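Local coordinates for malonyl CoA-acyl carrier protein transacylase (Synechocystis sp. PCC 6803 substr. Kazusa, PDB 4RR5), which catalyses the transfer of the malonyl group from malonyl-CoA to holo-acyl carrier protein, supplying malonyl-ACP for fatty acid biosynthesis, at residues Ala14-Leu22 / Val43-Ala51. Residues are numbered along the deposited sequence; the frame is centred on the assembly and turned at random.
Sequences AVGMGVDLL and VEKCQGDEA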
loop_
_atom_site.group_PDB
_atom_site.type_symbol
_atom_site.label_atom_id
_atom_site.label_comp_id
_atom_site.label_asym_id
_atom_site.label_seq_id
_atom_site.Cartn_x
_atom_site.Cartn_y
_atom_site.Cartn_z
ATOM N N ALA A 14 0.338 -5.259 -12.230
ATOM C CA ALA A 14 0.140 -6.159 -13.362
ATOM C C ALA A 14 0.980 -5.648 -14.525
ATOM O O ALA A 14 1.355 -4.471 -14.555
ATOM C CB ALA A 14 -1.344 -6.252 -13.751
ATOM N N VAL A 15 1.285 -6.535 -15.469
ATOM C CA VAL A 15 2.112 -6.181 -16.611
ATOM C C VAL A 15 1.342 -5.192 -17.486
ATOM O O VAL A 15 0.162 -5.372 -17.741
ATOM C CB VAL A 15 2.526 -7.443 -17.426
ATOM C CG1 VAL A 15 3.121 -7.064 -18.794
ATOM C CG2 VAL A 15 3.497 -8.312 -16.626
ATOM N N GLY A 16 2.004 -4.122 -17.903
ATOM C CA GLY A 16 1.370 -3.145 -18.746
ATOM C C GLY A 16 0.781 -1.996 -17.966
ATOM O O GLY A 16 0.348 -1.010 -18.556
ATOM N N MET A 17 0.757 -2.106 -16.642
ATOM C CA MET A 17 0.199 -1.023 -15.835
ATOM C C MET A 17 0.950 0.278 -16.108
ATOM O O MET A 17 2.164 0.275 -16.338
ATOM C CB MET A 17 0.246 -1.364 -14.344
ATOM C CG MET A 17 1.639 -1.372 -13.738
ATOM S SD MET A 17 1.632 -1.939 -12.032
ATOM C CE MET A 17 3.243 -1.354 -11.490
ATOM N N GLY A 18 0.209 1.380 -16.132
ATOM C CA GLY A 18 0.793 2.690 -16.296
ATOM C C GLY A 18 1.181 3.028 -17.717
ATOM O O GLY A 18 1.407 4.200 -18.029
ATOM N N VAL A 19 1.252 2.027 -18.592
ATOM C CA VAL A 19 1.855 2.258 -19.900
ATOM C C VAL A 19 0.979 3.132 -20.784
ATOM O O VAL A 19 1.491 3.973 -21.519
ATOM C CB VAL A 19 2.164 0.967 -20.612
ATOM C CG1 VAL A 19 2.763 1.265 -21.952
ATOM C CG2 VAL A 19 3.139 0.165 -19.788
ATOM N N ASP A 20 -0.335 2.992 -20.671
ATOM C CA ASP A 20 -1.234 3.850 -21.449
ATOM C C ASP A 20 -1.217 5.298 -20.974
ATOM O O ASP A 20 -1.716 6.178 -21.670
ATOM C CB ASP A 20 -2.664 3.343 -21.391
ATOM C CG ASP A 20 -3.211 3.352 -19.990
ATOM O OD1 ASP A 20 -2.459 2.971 -19.074
ATOM O OD2 ASP A 20 -4.375 3.751 -19.790
ATOM N N LEU A 21 -0.655 5.547 -19.792
ATOM C CA LEU A 21 -0.645 6.898 -19.223
ATOM C C LEU A 21 0.329 7.805 -19.952
ATOM O O LEU A 21 0.236 9.028 -19.868
ATOM C CB LEU A 21 -0.281 6.854 -17.748
ATOM C CG LEU A 21 -1.203 6.000 -16.881
ATOM C CD1 LEU A 21 -0.675 5.981 -15.464
ATOM C CD2 LEU A 21 -2.651 6.525 -16.947
ATOM N N LEU A 22 1.236 7.169 -20.685
ATOM C CA LEU A 22 2.404 7.786 -21.306
ATOM C C LEU A 22 2.099 8.873 -22.359
ATOM O O LEU A 22 2.950 9.686 -22.703
ATOM C CB LEU A 22 3.242 6.670 -21.929
ATOM C CG LEU A 22 4.648 6.983 -22.423
ATOM C CD1 LEU A 22 5.407 7.878 -21.435
ATOM C CD2 LEU A 22 5.383 5.650 -22.652
ATOM N N VAL A 43 8.466 2.662 -17.045
ATOM C CA VAL A 43 7.694 2.195 -18.195
ATOM C C VAL A 43 8.218 0.867 -18.707
ATOM O O VAL A 43 7.456 -0.092 -18.870
ATOM C CB VAL A 43 7.718 3.203 -19.359
ATOM C CG1 VAL A 43 6.813 2.737 -20.472
ATOM C CG2 VAL A 43 7.265 4.540 -18.880
ATOM N N GLU A 44 9.525 0.812 -18.937
ATOM C CA GLU A 44 10.149 -0.402 -19.449
ATOM C C GLU A 44 9.912 -1.568 -18.511
ATOM O O GLU A 44 9.533 -2.645 -18.942
ATOM C CB GLU A 44 11.653 -0.192 -19.669
ATOM C CG GLU A 44 12.023 0.778 -20.824
ATOM C CD GLU A 44 11.773 0.193 -22.222
ATOM O OE1 GLU A 44 12.075 -0.998 -22.442
ATOM O OE2 GLU A 44 11.275 0.930 -23.104
ATOM N N LYS A 45 10.108 -1.336 -17.216
ATOM C CA LYS A 45 9.997 -2.394 -16.217
ATOM C C LYS A 45 8.562 -2.916 -16.066
ATOM O O LYS A 45 8.351 -4.086 -15.780
ATOM C CB LYS A 45 10.538 -1.884 -14.876
ATOM C CG LYS A 45 10.617 -2.924 -13.751
ATOM C CD LYS A 45 11.503 -4.120 -14.091
ATOM C CE LYS A 45 12.911 -3.688 -14.509
ATOM N NZ LYS A 45 13.644 -2.929 -13.444
ATOM N N CYS A 46 7.573 -2.054 -16.273
ATOM C CA CYS A 46 6.178 -2.475 -16.170
ATOM C C CYS A 46 5.747 -3.343 -17.357
ATOM O O CYS A 46 4.677 -3.956 -17.340
ATOM C CB CYS A 46 5.257 -1.255 -16.066
ATOM S SG CYS A 46 5.247 -0.443 -14.447
ATOM N N GLN A 47 6.570 -3.373 -18.397
ATOM C CA GLN A 47 6.237 -4.134 -19.583
ATOM C C GLN A 47 7.080 -5.386 -19.674
ATOM O O GLN A 47 7.109 -6.055 -20.709
ATOM C CB GLN A 47 6.442 -3.296 -20.823
ATOM C CG GLN A 47 5.444 -2.203 -20.972
ATOM C CD GLN A 47 5.663 -1.463 -22.254
ATOM O OE1 GLN A 47 6.524 -0.588 -22.338
ATOM N NE2 GLN A 47 4.919 -1.834 -23.281
ATOM N N GLY A 48 7.773 -5.684 -18.585
ATOM C CA GLY A 48 8.658 -6.825 -18.537
ATOM C C GLY A 48 7.989 -8.095 -18.051
ATOM O O GLY A 48 6.772 -8.207 -17.997
ATOM N N ASP A 49 8.817 -9.060 -17.703
ATOM C CA ASP A 49 8.357 -10.312 -17.164
ATOM C C ASP A 49 7.518 -10.115 -15.908
ATOM O O ASP A 49 7.820 -9.264 -15.066
ATOM C CB ASP A 49 9.560 -11.197 -16.858
ATOM C CG ASP A 49 9.173 -12.628 -16.674
ATOM O OD1 ASP A 49 8.735 -12.976 -15.553
ATOM O OD2 ASP A 49 9.299 -13.396 -17.656
ATOM N N GLU A 50 6.467 -10.914 -15.784
ATOM C CA GLU A 50 5.572 -10.859 -14.629
ATOM C C GLU A 50 6.284 -11.085 -13.281
ATOM O O GLU A 50 6.232 -10.234 -12.391
ATOM C CB GLU A 50 4.468 -11.887 -14.824
ATOM C CG GLU A 50 3.405 -11.940 -13.770
ATOM C CD GLU A 50 2.133 -12.575 -14.315
ATOM O OE1 GLU A 50 1.794 -13.703 -13.895
ATOM O OE2 GLU A 50 1.477 -11.943 -15.175
ATOM N N ALA A 51 6.951 -12.224 -13.140
ATOM C CA ALA A 51 7.675 -12.544 -11.913
ATOM C C ALA A 51 8.656 -11.436 -11.539
ATOM O O ALA A 51 8.715 -11.007 -10.393
ATOM C CB ALA A 51 8.399 -13.855 -12.069
HETATM O O HOH W 1 0.449 -9.326 -15.155
#
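G16 N donates to C46 O, the one direct hydrogen bond between segments 14-22 and 43-51; it is nearly straight (171° at the hydrogen) and spans 2.7 Å. G16 sits in the type II turn A14-M17 with a positive phi (94°), where the lack of a CB spares it a clash with the carbonyl O of V15, and the same C46 carbonyl oxygen receives a CA-H contact from V15. Followed outward, the V15 side chain lies along the backbone from C46 to E50: CB comes within 4.1 Å of C46 O, CG1 reaches C46 O and G48 O, and, with CG1 anti to the backbone N (chi1 167°), CG2 is the methyl turned to G48 O, at 3.6 Å, and to E50 CA. Water 1 adds a second tie here, accepting from V15 N and donating to E50 OE2. At the last residue of the turn, M17, CG and CE both face C46 SG, the latter at 3.7 Å, while C46 CB touches M17 O. V19 crosses the extended Q47 chain at about a right angle; its CG2 presses on Q47 CG at 3.5 Å and CG1 lies by the amide. At the far end L22 CD2 touches V43 CG1 (3.9 Å). The contact lies at the surface, away from the probable catalytic residues S88 and H188: the loop between strand 3-7 and helix 25-38 packs on helix 42-46, M17 and C46 reach I66 of helix 56-76, and L22 and V43 share Y31 of helix 25-38.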